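Local coordinates for protein GDSL-esterase (Pseudoalteromonas sp., PDB 3HP4) that hydrolyses ester bonds as a cold-adapted esterase of the GDSL (SGNH hydrolase) family and may also act on lysophospholipids, at residues N3-L8 with K179-N184; K26-K31 with I39-A44; K98-A101 with M105-L108; N91-V96 with E134-H139; M145-G150 with R171-D176. All coordinates share one frame; numbering follows the deposited sequence. Where two conformers were deposited one is given.

Contact 1: residues N3-L8 with K179-N184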
# COMPACT_ATOMS: atom_id res chain seq x y z
N ASN A 3 -2.50 -18.10 -0.57
CA ASN A 3 -2.70 -16.72 -0.76
C ASN A 3 -1.65 -16.04 0.05
O ASN A 3 -1.94 -15.56 1.15
CB ASN A 3 -4.09 -16.32 -0.31
CG ASN A 3 -5.15 -16.80 -1.30
OD1 ASN A 3 -5.18 -16.36 -2.45
ND2 ASN A 3 -5.98 -17.67 -0.85
N THR A 4 -0.48 -15.93 -0.54
CA THR A 4 0.63 -15.26 0.12
C THR A 4 0.79 -13.88 -0.52
O THR A 4 1.13 -13.78 -1.74
CB THR A 4 1.87 -16.10 -0.08
OG1 THR A 4 1.69 -17.37 0.57
CG2 THR A 4 3.07 -15.38 0.53
N ILE A 5 0.64 -12.86 0.29
CA ILE A 5 0.57 -11.48 -0.22
C ILE A 5 1.78 -10.71 0.26
O ILE A 5 1.95 -10.52 1.46
CB ILE A 5 -0.72 -10.76 0.28
CG1 ILE A 5 -1.93 -11.57 -0.05
CG2 ILE A 5 -0.77 -9.37 -0.40
CD1 ILE A 5 -3.26 -10.95 0.51
N LEU A 6 2.61 -10.26 -0.67
CA LEU A 6 3.72 -9.35 -0.35
C LEU A 6 3.19 -7.94 -0.28
O LEU A 6 2.64 -7.44 -1.29
CB LEU A 6 4.78 -9.49 -1.46
CG LEU A 6 6.02 -8.61 -1.27
CD1 LEU A 6 6.87 -9.17 -0.12
CD2 LEU A 6 6.86 -8.58 -2.54
N ILE A 7 3.34 -7.28 0.86
CA ILE A 7 2.86 -5.90 1.10
C ILE A 7 4.04 -4.99 0.81
O ILE A 7 5.02 -4.98 1.60
CB ILE A 7 2.37 -5.73 2.59
CG1 ILE A 7 1.33 -6.78 2.98
CG2 ILE A 7 1.78 -4.30 2.85
CD1 ILE A 7 0.00 -6.66 2.19
N LEU A 8 3.99 -4.25 -0.28
CA LEU A 8 5.10 -3.37 -0.68
C LEU A 8 4.62 -1.95 -0.38
O LEU A 8 4.08 -1.26 -1.24
CB LEU A 8 5.42 -3.60 -2.14
CG LEU A 8 6.73 -3.00 -2.64
CD1 LEU A 8 7.92 -3.83 -2.13
CD2 LEU A 8 6.70 -2.96 -4.17
N LYS A 179 -10.32 -9.21 0.98
CA LYS A 179 -11.33 -10.20 0.69
C LYS A 179 -12.00 -9.93 -0.65
O LYS A 179 -12.18 -10.84 -1.44
CB LYS A 179 -12.36 -10.23 1.80
CG LYS A 179 -13.49 -11.22 1.52
CD LYS A 179 -14.44 -11.28 2.73
CE LYS A 179 -15.75 -12.03 2.45
NZ LYS A 179 -16.60 -12.10 3.69
N LYS A 180 -12.34 -8.65 -0.89
CA LYS A 180 -12.97 -8.30 -2.17
C LYS A 180 -12.02 -8.54 -3.32
O LYS A 180 -12.48 -9.01 -4.35
CB LYS A 180 -13.42 -6.85 -2.12
CG LYS A 180 -14.66 -6.66 -1.20
CD LYS A 180 -14.89 -5.19 -0.94
CE LYS A 180 -16.08 -5.03 0.04
NZ LYS A 180 -16.17 -3.60 0.49
N TRP A 181 -10.74 -8.25 -3.16
CA TRP A 181 -9.79 -8.55 -4.23
C TRP A 181 -9.73 -10.02 -4.55
O TRP A 181 -9.79 -10.44 -5.71
CB TRP A 181 -8.42 -8.06 -3.76
CG TRP A 181 -7.29 -8.32 -4.70
CD1 TRP A 181 -7.37 -8.44 -6.08
CD2 TRP A 181 -5.93 -8.46 -4.33
NE1 TRP A 181 -6.06 -8.60 -6.58
CE2 TRP A 181 -5.19 -8.60 -5.55
CE3 TRP A 181 -5.26 -8.37 -3.11
CZ2 TRP A 181 -3.81 -8.71 -5.53
CZ3 TRP A 181 -3.81 -8.50 -3.15
CH2 TRP A 181 -3.19 -8.63 -4.37
N LEU A 182 -9.61 -10.87 -3.52
CA LEU A 182 -9.38 -12.30 -3.77
C LEU A 182 -10.65 -13.04 -4.16
O LEU A 182 -10.59 -14.22 -4.57
CB LEU A 182 -8.76 -12.92 -2.52
CG LEU A 182 -7.42 -12.39 -2.08
CD1 LEU A 182 -6.94 -13.13 -0.84
CD2 LEU A 182 -6.36 -12.48 -3.15
N ASN A 183 -11.78 -12.38 -3.99
CA ASN A 183 -13.00 -12.89 -4.60
C ASN A 183 -13.09 -12.23 -6.01
O ASN A 183 -13.81 -12.75 -6.87
CB ASN A 183 -14.25 -12.44 -3.86
CG ASN A 183 -14.32 -12.87 -2.42
OD1 ASN A 183 -15.00 -12.22 -1.63
ND2 ASN A 183 -13.67 -13.94 -2.05
N ASN A 184 -12.48 -11.06 -6.21
CA ASN A 184 -12.53 -10.36 -7.50
C ASN A 184 -11.68 -11.02 -8.58
O ASN A 184 -11.76 -10.62 -9.76
CB ASN A 184 -12.18 -8.87 -7.40
CG ASN A 184 -13.38 -8.01 -7.02
OD1 ASN A 184 -13.27 -6.75 -6.85
ND2 ASN A 184 -14.55 -8.66 -6.89
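Strand 3-8, which contributes N3 and I5, and helix 179-183, which contributes W181 and L182, have axes 11.9 Å apart at closest approach and directions 122° apart, so the helix crosses one face of the sheet obliquely. This is the layered α/β packing of the SGNH hydrolase fold, in which a central parallel sheet is covered by helices on its two faces. The strand lies inside that sheet, with V40 and I42 of one neighbour and H69 of the other bonded to its backbone.

Hydrophobic packing holds the contact together. I5 has CG2 anti to the backbone N and CG1 beside it (chi1 -54°), and this divides its branches between two partners. CG2 comes to the edge of the indole, near the ring plane, with CZ3 of W181 4.2 Å from I5 CG2. The other branch ends with I5 CD1 at 4.5 Å from L182 CD1, a looser touch. L182 also turns CD2 over one face of the W181 ring, offset toward the rim, while H139 stacks on the indole and H69 meets it edge-to-face. At the outer end, the N3 amide slides past the L182 methyls. Its nitrogen ND2 is hydrogen-bonded to D38 OD1, whereas its oxygen is in plain van der Waals contact, with N3 OD1 4.0 Å from L182 CD1.

Contact 2: residues K26-K31 with I39-A44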
# COMPACT_ATOMS: atom_id res chain seq x y z
N LYS A 26 0.41 -6.83 11.21
CA LYS A 26 0.48 -7.91 12.18
C LYS A 26 -0.91 -8.15 12.80
O LYS A 26 -1.30 -9.28 12.98
CB LYS A 26 1.58 -7.66 13.23
CG LYS A 26 1.70 -8.75 14.31
CD LYS A 26 0.55 -8.63 15.30
CE LYS A 26 0.89 -9.12 16.68
NZ LYS A 26 -0.08 -8.57 17.65
N LEU A 27 -1.67 -7.08 13.06
CA LEU A 27 -3.02 -7.31 13.61
C LEU A 27 -3.90 -8.06 12.59
O LEU A 27 -4.76 -8.88 12.97
CB LEU A 27 -3.68 -5.98 13.95
CG LEU A 27 -3.01 -5.14 15.03
CD1 LEU A 27 -3.82 -3.87 15.26
CD2 LEU A 27 -2.85 -5.88 16.36
N LEU A 28 -3.72 -7.77 11.31
CA LEU A 28 -4.47 -8.47 10.30
C LEU A 28 -4.06 -9.94 10.21
O LEU A 28 -4.91 -10.84 10.12
CB LEU A 28 -4.32 -7.78 8.94
CG LEU A 28 -5.15 -8.42 7.78
CD1 LEU A 28 -6.63 -8.61 8.14
CD2 LEU A 28 -5.04 -7.57 6.55
N GLN A 29 -2.76 -10.24 10.32
CA GLN A 29 -2.38 -11.64 10.36
C GLN A 29 -2.98 -12.32 11.59
O GLN A 29 -3.38 -13.46 11.52
CB GLN A 29 -0.87 -11.78 10.40
CG GLN A 29 -0.45 -13.26 10.15
CD GLN A 29 -0.83 -13.75 8.78
OE1 GLN A 29 -0.39 -13.17 7.82
NE2 GLN A 29 -1.67 -14.73 8.65
N ASP A 30 -3.05 -11.63 12.73
CA ASP A 30 -3.65 -12.24 13.94
C ASP A 30 -5.09 -12.61 13.63
O ASP A 30 -5.58 -13.65 14.05
CB ASP A 30 -3.64 -11.27 15.13
CG ASP A 30 -2.25 -10.94 15.66
OD1 ASP A 30 -1.28 -11.70 15.41
OD2 ASP A 30 -2.14 -9.93 16.40
N LYS A 31 -5.80 -11.73 12.92
CA LYS A 31 -7.20 -11.97 12.57
C LYS A 31 -7.33 -13.17 11.66
O LYS A 31 -8.13 -14.07 11.90
CB LYS A 31 -7.84 -10.72 11.95
CG LYS A 31 -9.28 -10.88 11.49
CD LYS A 31 -9.82 -9.56 10.97
CE LYS A 31 -11.28 -9.67 10.49
NZ LYS A 31 -12.21 -9.92 11.63
N ILE A 39 -4.57 -16.98 4.30
CA ILE A 39 -3.81 -15.82 3.81
C ILE A 39 -2.59 -15.60 4.70
O ILE A 39 -2.66 -15.61 5.93
CB ILE A 39 -4.71 -14.59 3.82
CG1 ILE A 39 -5.87 -14.81 2.83
CG2 ILE A 39 -3.91 -13.35 3.39
CD1 ILE A 39 -7.01 -13.74 2.91
N VAL A 40 -1.44 -15.39 4.06
CA VAL A 40 -0.20 -15.03 4.78
C VAL A 40 0.29 -13.72 4.22
O VAL A 40 0.50 -13.58 3.02
CB VAL A 40 0.84 -16.12 4.59
CG1 VAL A 40 2.15 -15.66 5.22
CG2 VAL A 40 0.35 -17.42 5.23
N LEU A 41 0.50 -12.75 5.09
CA LEU A 41 1.05 -11.44 4.70
C LEU A 41 2.54 -11.41 4.93
O LEU A 41 3.02 -11.85 5.97
CB LEU A 41 0.40 -10.34 5.53
CG LEU A 41 -1.14 -10.36 5.49
CD1 LEU A 41 -1.64 -9.18 6.35
CD2 LEU A 41 -1.67 -10.24 4.11
N ILE A 42 3.28 -10.90 3.95
CA ILE A 42 4.73 -10.68 4.11
C ILE A 42 4.92 -9.19 4.02
O ILE A 42 4.69 -8.59 2.96
CB ILE A 42 5.55 -11.40 3.02
CG1 ILE A 42 5.26 -12.90 3.00
CG2 ILE A 42 7.05 -11.06 3.20
CD1 ILE A 42 5.93 -13.60 1.76
N ASN A 43 5.31 -8.56 5.10
CA ASN A 43 5.45 -7.11 5.09
C ASN A 43 6.84 -6.70 4.59
O ASN A 43 7.84 -7.04 5.19
CB ASN A 43 5.23 -6.54 6.49
CG ASN A 43 4.86 -5.07 6.43
OD1 ASN A 43 4.91 -4.46 5.34
ND2 ASN A 43 4.48 -4.49 7.55
N ALA A 44 6.92 -6.05 3.44
CA ALA A 44 8.13 -5.51 2.90
C ALA A 44 8.08 -4.02 2.87
O ALA A 44 8.73 -3.39 2.04
CB ALA A 44 8.42 -6.11 1.49
O HOH W 1 2.18 -12.44 8.40
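The amide of Q29 docks on the backbone of I39 and L41 through two hydrogen bonds, and both are nearly straight. The N-H of L41 points at Q29 OE1 (N to OE1 2.9 Å, 173°), and Q29 NE2 points at I39 O (NE2 to O 3.0 Å, 177°), each donor lying in the carbonyl plane of its acceptor. Strand 39-43 is outermost in the sheet of this chain. Its V40 and I42 bond to strand 3-9 on the inner side, so the amide of Q29 occupies the place on the outer side where a further strand would bond. A bend at chi2 (63°) brings the amide back to the strand from a helical position that does not itself face it.

The tight part lies beneath, where L28 and L41 cross at about a right angle with L28 CD2 3.8 Å from L41 CD1; Y175 and Y32 add to this apolar layer. The solvent side is looser and wetter. A water donates both to Q29 OE1, at 2.7 Å from the water oxygen, and to L41 O. Q29 NE2 also bonds D33 OD1, which helps fix the amide's rotation. A leucine at Q29 is likely to leave L41 N and I39 O without their protein partner and the bridging water with one acceptor fewer.

Helix 24-34 runs nearly antiparallel to the strand it covers and joins the parallel neighbours 3-9 and 39-43, which makes this a beta-alpha-beta crossover.

Contact 3: residues K98-A101 with M105-L108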
# COMPACT_ATOMS: atom_id res chain seq x y z
N LYS A 98 6.61 -6.11 -13.22
CA LYS A 98 7.57 -7.08 -12.68
C LYS A 98 6.83 -8.11 -11.81
O LYS A 98 7.08 -9.33 -11.91
CB LYS A 98 8.60 -6.38 -11.79
CG LYS A 98 9.71 -5.69 -12.47
CD LYS A 98 10.63 -5.07 -11.37
CE LYS A 98 11.78 -4.27 -11.97
NZ LYS A 98 12.79 -5.12 -12.63
N SER A 99 5.88 -7.67 -11.00
CA SER A 99 5.12 -8.60 -10.20
C SER A 99 4.30 -9.57 -11.04
O SER A 99 4.30 -10.79 -10.78
CB SER A 99 4.21 -7.84 -9.22
OG SER A 99 4.93 -6.95 -8.38
N GLN A 100 3.64 -9.05 -12.08
CA GLN A 100 2.84 -9.90 -12.95
C GLN A 100 3.72 -10.87 -13.72
O GLN A 100 3.33 -12.04 -13.93
CB GLN A 100 2.02 -9.01 -13.91
CG GLN A 100 0.95 -8.21 -13.16
CD GLN A 100 0.23 -7.24 -14.05
OE1 GLN A 100 0.80 -6.74 -15.05
NE2 GLN A 100 -1.03 -6.93 -13.73
N ALA A 101 4.91 -10.44 -14.15
CA ALA A 101 5.82 -11.32 -14.87
C ALA A 101 6.29 -12.43 -13.97
O ALA A 101 6.63 -13.51 -14.48
CB ALA A 101 7.00 -10.54 -15.40
N MET A 105 -0.55 -12.05 -8.84
CA MET A 105 -1.71 -11.17 -8.98
C MET A 105 -1.40 -9.86 -8.23
O MET A 105 -0.98 -9.93 -7.04
CB MET A 105 -2.84 -11.89 -8.29
CG MET A 105 -4.19 -11.35 -8.63
SD MET A 105 -4.65 -11.53 -10.39
CE MET A 105 -5.44 -13.12 -10.31
N THR A 106 -1.63 -8.73 -8.85
CA THR A 106 -1.13 -7.48 -8.29
C THR A 106 -2.24 -6.51 -8.03
O THR A 106 -3.14 -6.31 -8.89
CB THR A 106 -0.10 -6.87 -9.26
OG1 THR A 106 0.94 -7.86 -9.46
CG2 THR A 106 0.57 -5.66 -8.69
N ALA A 107 -2.20 -5.86 -6.87
CA ALA A 107 -3.12 -4.77 -6.50
C ALA A 107 -2.33 -3.55 -6.24
O ALA A 107 -1.16 -3.59 -5.80
CB ALA A 107 -3.94 -5.17 -5.25
N LEU A 108 -2.95 -2.40 -6.50
CA LEU A 108 -2.38 -1.09 -6.32
C LEU A 108 -3.34 -0.26 -5.49
O LEU A 108 -4.48 -0.07 -5.91
CB LEU A 108 -2.26 -0.48 -7.75
CG LEU A 108 -1.66 0.87 -7.86
CD1 LEU A 108 -0.18 0.94 -7.36
CD2 LEU A 108 -1.73 1.39 -9.31
O HOH W 2 -2.35 -8.69 -11.65
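Q100 and S99 meet T106 at the turn where helix 85-101 gives way to strand 105-109, and Q100 can be followed outward atom by atom. Its CB stands back from the strand. CG lies beside the backbone N (chi1 -67°), which brings it across the T106 side chain at about a right angle, with Q100 CG 3.7 Å from T106 OG1. The chain then runs on extended (chi2 175°). CD passes a helical neighbour one turn earlier, with Q100 CD 3.7 Å from V96 CG1. At the tip, NE2 has two acceptors: the backbone oxygen of T136 and a water 3.0 Å from Q100 NE2. The same water accepts from the backbone of the strand, its oxygen 2.9 Å from T106 N, so the amide is tied to the strand through one water molecule.

Next to Q100, in the S99 conformer given, S99 CB is 3.3 Å from T106 OG1. In that conformer the two hydroxyls serve their own segments' surroundings, S99 OG bonding L95 O and T106 OG1 bonding A104 O, and neither spans the gap.

The result is a short helix-to-strand connection of the parallel α/β sheet. T106 rests on I72 of strand 69-73 and pairs through its backbone with H139 of the edge strand 139-141, while S99 and K98 lean on L58 of helix 51-65.

Contact 4: residues N91-V96 with E134-H139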
# COMPACT_ATOMS: atom_id res chain seq x y z
N ASN A 91 7.38 4.36 -12.77
CA ASN A 91 7.92 3.49 -11.76
C ASN A 91 6.90 2.50 -11.25
O ASN A 91 7.21 1.30 -11.14
CB ASN A 91 8.44 4.28 -10.53
CG ASN A 91 9.66 5.10 -10.80
OD1 ASN A 91 10.38 4.88 -11.77
ND2 ASN A 91 9.84 6.07 -9.96
N LEU A 92 5.68 2.95 -10.92
CA LEU A 92 4.65 2.06 -10.42
C LEU A 92 4.22 1.07 -11.49
O LEU A 92 3.95 -0.10 -11.17
CB LEU A 92 3.46 2.87 -9.91
CG LEU A 92 3.70 3.73 -8.69
CD1 LEU A 92 2.46 4.61 -8.46
CD2 LEU A 92 3.97 2.92 -7.42
N THR A 93 4.15 1.47 -12.75
CA THR A 93 3.79 0.54 -13.81
C THR A 93 4.83 -0.55 -13.90
O THR A 93 4.49 -1.73 -14.07
CB THR A 93 3.68 1.30 -15.12
OG1 THR A 93 2.64 2.27 -14.98
CG2 THR A 93 3.31 0.38 -16.27
N ALA A 94 6.11 -0.20 -13.80
CA ALA A 94 7.17 -1.22 -13.85
C ALA A 94 7.07 -2.12 -12.65
O ALA A 94 7.32 -3.35 -12.79
CB ALA A 94 8.52 -0.52 -13.92
N LEU A 95 6.73 -1.64 -11.45
CA LEU A 95 6.53 -2.49 -10.29
C LEU A 95 5.44 -3.47 -10.56
O LEU A 95 5.59 -4.68 -10.23
CB LEU A 95 6.17 -1.70 -8.99
CG LEU A 95 7.24 -0.84 -8.33
CD1 LEU A 95 6.69 0.11 -7.28
CD2 LEU A 95 8.30 -1.79 -7.74
N VAL A 96 4.31 -3.02 -11.09
CA VAL A 96 3.20 -3.94 -11.40
C VAL A 96 3.62 -4.95 -12.43
O VAL A 96 3.37 -6.16 -12.25
CB VAL A 96 2.00 -3.12 -11.91
CG1 VAL A 96 0.94 -4.05 -12.39
CG2 VAL A 96 1.45 -2.22 -10.76
N GLU A 134 -5.74 0.80 -15.48
CA GLU A 134 -6.21 0.56 -16.84
C GLU A 134 -5.13 -0.05 -17.71
O GLU A 134 -5.43 -0.94 -18.53
CB GLU A 134 -6.66 1.88 -17.51
CG GLU A 134 -7.97 2.50 -16.90
CD GLU A 134 -8.36 3.75 -17.55
OE1 GLU A 134 -8.01 4.78 -17.04
OE2 GLU A 134 -9.22 3.88 -18.42
N ASP A 135 -3.90 0.41 -17.54
CA ASP A 135 -2.73 -0.00 -18.38
C ASP A 135 -2.32 -1.44 -18.09
O ASP A 135 -1.82 -2.11 -18.99
CB ASP A 135 -1.55 0.94 -18.10
CG ASP A 135 -1.69 2.30 -18.80
OD1 ASP A 135 -2.69 2.55 -19.47
OD2 ASP A 135 -0.80 3.18 -18.64
N THR A 136 -2.49 -1.90 -16.87
CA THR A 136 -1.88 -3.16 -16.41
C THR A 136 -2.90 -4.14 -15.95
O THR A 136 -2.52 -5.29 -15.67
CB THR A 136 -0.97 -2.92 -15.24
OG1 THR A 136 -1.71 -2.37 -14.10
CG2 THR A 136 0.17 -1.96 -15.57
N ASN A 137 -4.14 -3.76 -15.70
CA ASN A 137 -5.15 -4.62 -15.06
C ASN A 137 -4.86 -4.87 -13.59
O ASN A 137 -5.50 -5.75 -13.02
CB ASN A 137 -5.52 -5.89 -15.79
CG ASN A 137 -6.97 -6.28 -15.50
OD1 ASN A 137 -7.87 -5.46 -15.27
ND2 ASN A 137 -7.17 -7.57 -15.44
N ALA A 138 -3.94 -4.16 -12.97
CA ALA A 138 -3.81 -4.29 -11.52
C ALA A 138 -5.11 -3.93 -10.87
O ALA A 138 -5.80 -2.97 -11.27
CB ALA A 138 -2.74 -3.35 -11.01
N HIS A 139 -5.44 -4.55 -9.78
CA HIS A 139 -6.65 -4.35 -8.99
C HIS A 139 -6.50 -3.06 -8.16
O HIS A 139 -5.56 -3.02 -7.33
CB HIS A 139 -6.80 -5.57 -8.03
CG HIS A 139 -8.05 -5.49 -7.24
ND1 HIS A 139 -8.14 -5.15 -5.91
CD2 HIS A 139 -9.31 -5.70 -7.67
CE1 HIS A 139 -9.43 -5.09 -5.57
NE2 HIS A 139 -10.15 -5.45 -6.61
O HOH W 3 1.00 3.63 -16.77
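Van der Waals packing is the direct part of this contact, with T136 against T93 and V96. T136 crosses V96 so that both its CB and its OG1 are 3.6 Å from V96 CG1. Further along the helix, T136 CG2 is 4.0 Å from T93 CG2. V96 CG1 also faces the methyl of A138.

Direct hydrogen bonds stay on each side of the contact. The T136 hydroxyl sits between the backbone N and the carbonyl carbon (chi1 61°), where it accepts from A138 N at 3.1 Å from OG1 (163°), forming an ST turn that begins at T136, the last residue of helix 119-136. It also bonds I132 O one turn back.

Water makes the remaining link: one molecule, the water oxygen 2.8 Å from T93 OG1, donates to that atom and to D135 OD2 in the D135 conformer given. T93 OG1 is also bonded to Q89 O. A valine in place of T136 would probably leave A138 N without its acceptor and the turn less firmly set.

Carbon contacts thus join helix 85-101 to the end of helix 119-136 and A138; the T136 hydroxyl sets the local turn, and that of T93 reaches across only through water.

Contact 5: residues M145-G150 with R171-D176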
# COMPACT_ATOMS: atom_id res chain seq x y z
N MET A 145 -6.46 5.44 4.44
CA MET A 145 -6.34 6.65 5.26
C MET A 145 -7.51 7.60 5.16
O MET A 145 -7.62 8.52 5.94
CB MET A 145 -5.06 7.40 4.91
CG MET A 145 -3.80 6.66 5.39
SD MET A 145 -3.71 6.38 7.20
CE MET A 145 -3.69 8.07 7.86
N LEU A 146 -8.36 7.43 4.14
CA LEU A 146 -9.43 8.42 3.96
C LEU A 146 -10.33 8.62 5.15
O LEU A 146 -10.75 9.72 5.46
CB LEU A 146 -10.27 8.04 2.72
CG LEU A 146 -9.51 8.24 1.39
CD1 LEU A 146 -10.28 7.49 0.24
CD2 LEU A 146 -9.29 9.66 1.07
N ASP A 147 -10.64 7.52 5.82
CA ASP A 147 -11.53 7.53 6.98
C ASP A 147 -10.77 7.62 8.29
O ASP A 147 -11.39 7.48 9.37
CB ASP A 147 -12.37 6.25 7.01
CG ASP A 147 -13.33 6.16 5.85
OD1 ASP A 147 -13.47 7.15 5.11
OD2 ASP A 147 -13.93 5.08 5.66
N ILE A 148 -9.45 7.82 8.24
CA ILE A 148 -8.60 7.86 9.42
C ILE A 148 -8.06 9.27 9.61
O ILE A 148 -8.13 9.83 10.76
CB ILE A 148 -7.39 6.90 9.24
CG1 ILE A 148 -7.85 5.45 9.05
CG2 ILE A 148 -6.43 7.03 10.45
CD1 ILE A 148 -8.47 4.84 10.27
N ALA A 149 -7.56 9.90 8.55
CA ALA A 149 -6.76 11.14 8.67
C ALA A 149 -7.49 12.35 9.23
O ALA A 149 -6.83 13.21 9.82
CB ALA A 149 -6.09 11.51 7.36
N GLY A 150 -8.82 12.38 9.12
CA GLY A 150 -9.62 13.51 9.69
C GLY A 150 -9.99 13.35 11.16
O GLY A 150 -10.65 14.23 11.72
N ARG A 171 -6.79 -2.38 9.97
CA ARG A 171 -6.85 -3.83 9.83
C ARG A 171 -8.20 -4.19 9.25
O ARG A 171 -8.25 -5.00 8.31
CB ARG A 171 -6.72 -4.45 11.21
CG ARG A 171 -7.04 -5.97 11.21
CD ARG A 171 -7.32 -6.49 12.64
NE ARG A 171 -8.56 -5.88 13.13
CZ ARG A 171 -8.83 -5.65 14.41
NH1 ARG A 171 -7.97 -5.98 15.35
NH2 ARG A 171 -9.96 -5.00 14.68
N ASP A 172 -9.28 -3.63 9.78
CA ASP A 172 -10.59 -4.08 9.31
C ASP A 172 -10.88 -3.60 7.89
O ASP A 172 -11.47 -4.32 7.07
CB ASP A 172 -11.67 -3.67 10.28
CG ASP A 172 -11.56 -4.45 11.59
OD1 ASP A 172 -10.99 -5.56 11.59
OD2 ASP A 172 -12.05 -3.96 12.63
N GLU A 173 -10.42 -2.39 7.50
CA GLU A 173 -10.58 -1.96 6.11
C GLU A 173 -9.76 -2.81 5.15
O GLU A 173 -10.13 -3.05 4.01
CB GLU A 173 -10.18 -0.48 5.93
CG GLU A 173 -11.08 0.49 6.64
CD GLU A 173 -10.69 1.93 6.41
OE1 GLU A 173 -10.45 2.31 5.21
OE2 GLU A 173 -10.64 2.66 7.46
N MET A 174 -8.58 -3.24 5.61
CA MET A 174 -7.75 -4.05 4.75
C MET A 174 -8.26 -5.49 4.66
O MET A 174 -8.15 -6.10 3.60
CB MET A 174 -6.29 -3.97 5.17
CG MET A 174 -5.67 -2.59 4.86
SD MET A 174 -5.91 -2.11 3.13
CE MET A 174 -4.86 -3.31 2.41
N TYR A 175 -8.82 -6.01 5.76
CA TYR A 175 -9.47 -7.32 5.67
C TYR A 175 -10.53 -7.30 4.57
O TYR A 175 -10.63 -8.19 3.75
CB TYR A 175 -10.10 -7.64 7.03
CG TYR A 175 -10.85 -8.93 7.00
CD1 TYR A 175 -10.18 -10.16 7.19
CD2 TYR A 175 -12.21 -8.96 6.78
CE1 TYR A 175 -10.87 -11.38 7.16
CE2 TYR A 175 -12.90 -10.17 6.73
CZ TYR A 175 -12.22 -11.34 6.94
OH TYR A 175 -12.94 -12.54 6.90
N ASP A 176 -11.34 -6.23 4.57
CA ASP A 176 -12.42 -6.15 3.61
C ASP A 176 -11.90 -5.93 2.19
O ASP A 176 -12.35 -6.57 1.25
CB ASP A 176 -13.33 -4.99 3.99
CG ASP A 176 -14.13 -5.22 5.26
OD1 ASP A 176 -14.23 -6.35 5.77
OD2 ASP A 176 -14.70 -4.23 5.79
O HOH W 4 -10.59 4.90 4.07
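E173 reaches D147 and I148 because its CG lies beside the backbone N (chi1 -66°) and its chain then runs straight (chi2 -178°), carrying the carboxylate from helix 166-183 across to the loop. From the loop, I148 turns its CG1 branch toward the helix. The touches are loose: E173 OE2 stands 4.0 Å from D147 CB and 4.2 Å from I148 CD1, and I148 and E173 slide past each other in opposite directions.

A water makes the polar link. It accepts from D147 N, at 3.2 Å from the nitrogen, and donates to E173 OE1, with the water oxygen 2.8 Å from E173 OE1. The D147 and E173 carboxylates come within 4.5 Å, OD2 to OE2, without touching; two like charges at that range would probably disfavour a closer approach. E173 and D147 were both deposited in two conformers, so the touches, the water link and the carboxylate separation all hold for the conformers given. Within the loop, M145 O accepts from both I148 N and A149 N, which gives the chain a tight bend. On the helix, R171 holds D172 side-on, NE bonding OD1 and NH2 bonding OD2, with D172 OD2 3.1 Å from R171 NH2.

I148 is buried against A166, L169 and I170, so the loop leans on the start of the C-terminal helix. The segment belongs to the long connection between the last strand and that helix, the region that in SGNH hydrolases generally carries the catalytic aspartate and histidine.

How the contacts relate
From the N terminus, strand 3-8 opens contact 1, which closes only at the C-terminal helix, so the other four contacts nest inside it. Contact 2 closes first, a short loop joining helix 24-34 to the edge strand beside 3-9. Contact 4 opens next, at helix 85-101, and encloses contact 3, which closes on strand 105-109 after a three-residue turn; the two touch, their centres about 7 Å apart. Contact 5 follows in series, adjoining contact 1 on helix 166-183. That helix ties the fold together: W181 packs on the backbone of strand 105-109, while R171 and Y175 meet helix 24-34. Contacts 3 and 4 lie on the opposite side of the chain's centre from contact 5.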